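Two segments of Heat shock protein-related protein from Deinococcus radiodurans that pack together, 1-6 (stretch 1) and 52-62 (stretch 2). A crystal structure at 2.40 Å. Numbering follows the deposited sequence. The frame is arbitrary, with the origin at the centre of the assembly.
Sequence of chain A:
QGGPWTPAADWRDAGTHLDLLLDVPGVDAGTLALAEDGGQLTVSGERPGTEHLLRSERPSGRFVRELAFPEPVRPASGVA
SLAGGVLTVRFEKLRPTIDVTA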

ATOM      1  N   GLN A   1     -14.041  -9.146  -8.904  1.00 55.03           N
ATOM      2  CA  GLN A   1     -12.875  -8.325  -9.373  1.00 52.70           C
ATOM      3  C   GLN A   1     -12.829  -7.002  -8.620  1.00 47.27           C
ATOM      4  O   GLN A   1     -13.741  -6.162  -8.798  1.00 48.45           O
ATOM      5  N   GLY A   2     -11.786  -6.839  -7.785  1.00 41.75           N
ATOM      6  CA  GLY A   2     -11.618  -5.718  -6.842  1.00 35.95           C
ATOM      7  C   GLY A   2     -12.231  -6.010  -5.461  1.00 33.13           C
ATOM      8  O   GLY A   2     -13.410  -5.711  -5.230  1.00 34.24           O
ATOM      9  N   GLY A   3     -11.436  -6.582  -4.544  1.00 30.32           N
ATOM     10  CA  GLY A   3     -11.959  -7.130  -3.277  1.00 28.45           C
ATOM     11  C   GLY A   3     -12.195  -6.138  -2.145  1.00 25.04           C
ATOM     12  O   GLY A   3     -11.760  -4.981  -2.223  1.00 23.79           O
ATOM     13  N   PRO A   4     -12.876  -6.577  -1.077  1.00 24.24           N
ATOM     14  CA  PRO A   4     -13.128  -5.656   0.050  1.00 21.84           C
ATOM     15  C   PRO A   4     -11.795  -5.318   0.743  1.00 19.26           C
ATOM     16  O   PRO A   4     -10.942  -6.189   0.924  1.00 18.81           O
ATOM     17  N   TRP A   5     -11.651  -4.059   1.133  1.00 17.65           N
ATOM     18  CA  TRP A   5     -10.372  -3.548   1.603  1.00 15.91           C
ATOM     19  C   TRP A   5     -10.297  -3.503   3.131  1.00 15.58           C
ATOM     20  O   TRP A   5     -11.126  -2.844   3.796  1.00 15.80           O
ATOM     21  N   THR A   6      -9.292  -4.214   3.660  1.00 15.48           N
ATOM     22  CA  THR A   6      -8.873  -4.129   5.058  1.00 15.67           C
ATOM     23  C   THR A   6      -7.368  -3.811   5.093  1.00 15.56           C
ATOM     24  O   THR A   6      -6.534  -4.705   4.995  1.00 15.78           O
ATOM     25  N   HIS A  52     -11.646  -1.273 -16.170  1.00 32.54           N
ATOM     26  CA  HIS A  52     -11.244  -2.230 -17.231  1.00 32.37           C
ATOM     27  C   HIS A  52     -10.206  -3.273 -16.815  1.00 28.99           C
ATOM     28  O   HIS A  52      -9.163  -3.449 -17.463  1.00 29.38           O
ATOM     29  N   LEU A  53     -10.513  -3.964 -15.725  1.00 27.37           N
ATOM     30  CA  LEU A  53      -9.609  -4.946 -15.125  1.00 26.85           C
ATOM     31  C   LEU A  53      -9.543  -6.245 -15.938  1.00 28.01           C
ATOM     32  O   LEU A  53     -10.559  -6.800 -16.315  1.00 28.46           O
ATOM     33  N   LEU A  54      -8.334  -6.717 -16.181  1.00 23.73           N
ATOM     34  CA  LEU A  54      -8.089  -7.988 -16.849  1.00 24.62           C
ATOM     35  C   LEU A  54      -7.791  -9.084 -15.841  1.00 24.07           C
ATOM     36  O   LEU A  54      -8.261 -10.226 -16.005  1.00 25.54           O
ATOM     37  N   ARG A  55      -7.024  -8.728 -14.810  1.00 22.68           N
ATOM     38  CA  ARG A  55      -6.778  -9.566 -13.636  1.00 21.85           C
ATOM     39  C   ARG A  55      -6.805  -8.666 -12.426  1.00 20.45           C
ATOM     40  O   ARG A  55      -6.264  -7.560 -12.483  1.00 19.82           O
ATOM     41  N   SER A  56      -7.322  -9.159 -11.307  1.00 20.20           N
ATOM     42  CA  SER A  56      -7.376  -8.331 -10.093  1.00 19.15           C
ATOM     43  C   SER A  56      -6.935  -9.099  -8.844  1.00 18.71           C
ATOM     44  O   SER A  56      -7.458 -10.191  -8.571  1.00 19.47           O
ATOM     45  N   GLU A  57      -5.985  -8.538  -8.092  1.00 17.84           N
ATOM     46  CA  GLU A  57      -5.653  -9.018  -6.726  1.00 17.24           C
ATOM     47  C   GLU A  57      -5.894  -7.896  -5.692  1.00 16.57           C
ATOM     48  O   GLU A  57      -6.119  -8.167  -4.490  1.00 17.28           O
ATOM     49  N   ARG A  58      -5.866  -6.649  -6.164  1.00 15.66           N
ATOM     50  CA  ARG A  58      -5.856  -5.487  -5.298  1.00 15.39           C
ATOM     51  C   ARG A  58      -7.241  -5.164  -4.775  1.00 15.29           C
ATOM     52  O   ARG A  58      -8.212  -5.206  -5.536  1.00 15.95           O
ATOM     53  N   PRO A  59      -7.343  -4.807  -3.469  1.00 15.11           N
ATOM     54  CA  PRO A  59      -8.633  -4.373  -2.878  1.00 14.84           C
ATOM     55  C   PRO A  59      -9.068  -2.978  -3.341  1.00 15.25           C
ATOM     56  O   PRO A  59      -8.205  -2.147  -3.619  1.00 15.41           O
ATOM     57  N   SER A  60     -10.387  -2.718  -3.371  1.00 15.92           N
ATOM     58  CA  SER A  60     -10.956  -1.426  -3.777  1.00 16.89           C
ATOM     59  C   SER A  60     -12.031  -0.982  -2.809  1.00 17.37           C
ATOM     60  O   SER A  60     -12.575  -1.794  -2.071  1.00 17.16           O
ATOM     61  N   GLY A  61     -12.410   0.295  -2.921  1.00 18.42           N
ATOM     62  CA  GLY A  61     -13.595   0.833  -2.282  1.00 19.28           C
ATOM     63  C   GLY A  61     -13.295   1.346  -0.882  1.00 19.04           C
ATOM     64  O   GLY A  61     -12.140   1.644  -0.557  1.00 18.40           O
ATOM     65  N   ARG A  62     -14.349   1.446  -0.072  1.00 19.21           N
ATOM     66  CA  ARG A  62     -14.264   1.974   1.290  1.00 19.17           C
ATOM     67  C   ARG A  62     -13.704   0.949   2.269  1.00 17.50           C
ATOM     68  O   ARG A  62     -13.904  -0.253   2.110  1.00 17.28           O
TER

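Where two extended segments meet along a glycine-rich edge, the packing depends less on interdigitating side chains than on side chains from one partner meeting the bare backbone of the other. The N-terminal stretch of this heat shock protein-related protein, lying against residues 52-62, is a compact example: the pair buries 474 Å², counting both sides.

Following the second stretch in order, His 52 makes no contact, and the first residue to face the partner is Leu 53. Its CA-to-CB bond points toward stretch 1, although both chi angles (-110° and 21°) lie between the usual wells. Leu 53 CD2 comes within 4.5 Å of Gln 1 C. Gln 1, an m rotamer at chi1, is the residue Leu 53 meets, with Gln 1 OE1 4.4 Å from Leu 53 O, though its high B makes the position of the side-chain end less certain. Leu 54 and Arg 55 turn away as the chain rounds a corner, and Ser 56 then points back in. In its t rotamer, Ser 56 places OG 3.1 Å from Gly 2 N, while its CB lies 4.3 Å from Gln 1 CB.

The CA-to-CB bond of Glu 57 points away, yet its carbonyl still takes part: one water donates to Glu 57 O (3.0 Å from the water oxygen) and accepts a weak bond from Gly 3 N (3.3 Å from the same oxygen). Arg 58 also points away, leaving its backbone O 3.7 Å from Gly 2 CA.

Pro 59 supplies the main apolar contact. Its CB lies 3.5 Å from CD1 of Trp 5, a t rotamer with chi2 near 13° whose CA-to-CB bond points toward stretch 2. The proline meets the indole obliquely, and its CA also lies 3.3 Å from Gly 3 O. That carbonyl is the acceptor of a direct hydrogen bond between the stretches, from Ser 60 N to Gly 3 O at 2.9 Å and a nearly straight 162°. The CA-to-CB bond of Ser 60, m at chi1, points sideways, with OG 4.2 Å from Gly 2 CA.

Gly 61 has no side chain, and its positive phi suits glycine; its O sits at the edge of the Trp 5 ring, 3.5 Å from CE3. The CA-to-CB bond of Arg 62 points away; its O lies 4.2 Å from Trp 5 O and binds a second water. This water ties the end together, accepting from Trp 5 N (2.9 Å from the water oxygen) and donating to Ser 60 O and Arg 62 O (2.7 and 2.6 Å from that oxygen). Tryptophan thus anchors the contact through both its ring and its hydrated backbone.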

ATOM      1  CB  GLN A   1     -12.957  -8.116 -10.882  1.00 57.25           C
ATOM      2  CG  GLN A   1     -12.672  -9.411 -11.639  1.00 64.58           C
ATOM      3  CD  GLN A   1     -13.510  -9.590 -12.916  1.00 74.41           C
ATOM      4  OE1 GLN A   1     -12.965  -9.644 -14.031  1.00 80.05           O
ATOM      5  NE2 GLN A   1     -14.833  -9.713 -12.757  1.00 77.04           N
ATOM      6  CB  PRO A   4     -14.032  -6.467   0.998  1.00 22.93           C
ATOM      7  CG  PRO A   4     -14.505  -7.687   0.169  1.00 25.57           C
ATOM      8  CD  PRO A   4     -13.422  -7.929  -0.838  1.00 26.01           C
ATOM      9  CB  TRP A   5     -10.155  -2.128   1.038  1.00 15.70           C
ATOM     10  CG  TRP A   5      -8.762  -1.662   1.142  1.00 15.29           C
ATOM     11  CD1 TRP A   5      -7.651  -2.425   1.434  1.00 15.11           C
ATOM     12  CD2 TRP A   5      -8.287  -0.326   0.901  1.00 15.50           C
ATOM     13  NE1 TRP A   5      -6.522  -1.639   1.384  1.00 15.22           N
ATOM     14  CE2 TRP A   5      -6.888  -0.348   1.061  1.00 15.51           C
ATOM     15  CE3 TRP A   5      -8.915   0.888   0.560  1.00 16.08           C
ATOM     16  CZ2 TRP A   5      -6.105   0.795   0.902  1.00 16.17           C
ATOM     17  CZ3 TRP A   5      -8.144   2.013   0.414  1.00 16.97           C
ATOM     18  CH2 TRP A   5      -6.742   1.961   0.588  1.00 17.10           C
ATOM     19  CB  THR A   6      -9.235  -5.423   5.841  1.00 16.68           C
ATOM     20  OG1 THR A   6     -10.668  -5.613   5.788  1.00 17.89           O
ATOM     21  CG2 THR A   6      -8.817  -5.349   7.348  1.00 17.26           C
ATOM     22  CB  HIS A  52     -10.789  -1.482 -18.487  1.00 35.90           C
ATOM     23  CG  HIS A  52     -11.782  -0.475 -18.986  1.00 43.39           C
ATOM     24  ND1 HIS A  52     -12.727  -0.769 -19.951  1.00 49.59           N
ATOM     25  CD2 HIS A  52     -11.959   0.828 -18.672  1.00 48.24           C
ATOM     26  CE1 HIS A  52     -13.448   0.308 -20.203  1.00 55.56           C
ATOM     27  NE2 HIS A  52     -13.008   1.288 -19.431  1.00 55.40           N
ATOM     28  CB  LEU A  53     -10.062  -5.237 -13.690  1.00 26.46           C
ATOM     29  CG  LEU A  53      -9.269  -4.781 -12.460  1.00 26.29           C
ATOM     30  CD1 LEU A  53      -8.310  -3.627 -12.706  1.00 26.45           C
ATOM     31  CD2 LEU A  53     -10.264  -4.460 -11.360  1.00 26.36           C
ATOM     32  CB  LEU A  54      -6.956  -7.837 -17.844  1.00 25.00           C
ATOM     33  CG  LEU A  54      -7.222  -7.668 -19.358  1.00 27.24           C
ATOM     34  CD1 LEU A  54      -8.560  -7.115 -19.790  1.00 27.51           C
ATOM     35  CD2 LEU A  54      -6.041  -6.889 -19.994  1.00 27.05           C
ATOM     36  CB  ARG A  55      -5.379 -10.186 -13.671  1.00 22.12           C
ATOM     37  CG  ARG A  55      -5.208 -11.359 -14.551  1.00 23.50           C
ATOM     38  CD  ARG A  55      -3.922 -12.095 -14.164  1.00 24.49           C
ATOM     39  NE  ARG A  55      -3.488 -12.914 -15.302  1.00 27.29           N
ATOM     40  CZ  ARG A  55      -2.285 -12.848 -15.852  1.00 26.33           C
ATOM     41  NH1 ARG A  55      -1.363 -12.018 -15.357  1.00 28.50           N
ATOM     42  NH2 ARG A  55      -1.999 -13.634 -16.865  1.00 28.74           N
ATOM     43  CB  SER A  56      -8.810  -7.795  -9.909  1.00 19.54           C
ATOM     44  OG  SER A  56      -8.905  -6.924  -8.808  1.00 20.14           O
ATOM     45  CB  GLU A  57      -4.185  -9.447  -6.633  1.00 17.42           C
ATOM     46  CG  GLU A  57      -3.778 -10.617  -7.491  1.00 18.37           C
ATOM     47  CD  GLU A  57      -2.255 -10.851  -7.453  1.00 20.01           C
ATOM     48  OE1 GLU A  57      -1.570 -10.188  -6.640  1.00 20.09           O
ATOM     49  OE2 GLU A  57      -1.727 -11.696  -8.241  1.00 23.26           O
ATOM     50  CB  ARG A  58      -5.322  -4.276  -6.064  1.00 15.24           C
ATOM     51  CG  ARG A  58      -3.844  -4.395  -6.564  1.00 15.24           C
ATOM     52  CD  ARG A  58      -3.268  -3.028  -6.841  1.00 16.20           C
ATOM     53  NE  ARG A  58      -4.255  -2.234  -7.570  1.00 17.36           N
ATOM     54  CZ  ARG A  58      -4.346  -0.907  -7.546  1.00 17.66           C
ATOM     55  NH1 ARG A  58      -5.299  -0.312  -8.260  1.00 19.19           N
ATOM     56  NH2 ARG A  58      -3.493  -0.179  -6.824  1.00 19.18           N
ATOM     57  CB  PRO A  59      -8.338  -4.315  -1.376  1.00 15.11           C
ATOM     58  CG  PRO A  59      -6.902  -4.716  -1.177  1.00 14.82           C
ATOM     59  CD  PRO A  59      -6.223  -4.703  -2.503  1.00 14.77           C
ATOM     60  CB  SER A  60     -11.671  -1.546  -5.140  1.00 17.56           C
ATOM     61  OG  SER A  60     -10.720  -1.666  -6.148  1.00 21.44           O
ATOM     62  CB  ARG A  62     -15.622   2.497   1.731  1.00 21.10           C
ATOM     63  CG  ARG A  62     -15.890   2.509   3.238  1.00 21.22           C
ATOM     64  CD  ARG A  62     -15.566   3.837   3.884  1.00 24.09           C
ATOM     65  NE  ARG A  62     -16.279   3.916   5.134  1.00 25.83           N
ATOM     66  CZ  ARG A  62     -16.573   5.044   5.757  1.00 27.42           C
ATOM     67  NH1 ARG A  62     -16.166   6.213   5.228  1.00 33.97           N
ATOM     68  NH2 ARG A  62     -17.234   4.991   6.909  1.00 26.61           N
TER
HETATM   69  O   HOH W   1      -8.867  -8.189  -3.222  1.00 31.72           O
HETATM   70  O   HOH W   2     -13.684  -2.102   0.364  1.00 18.17           O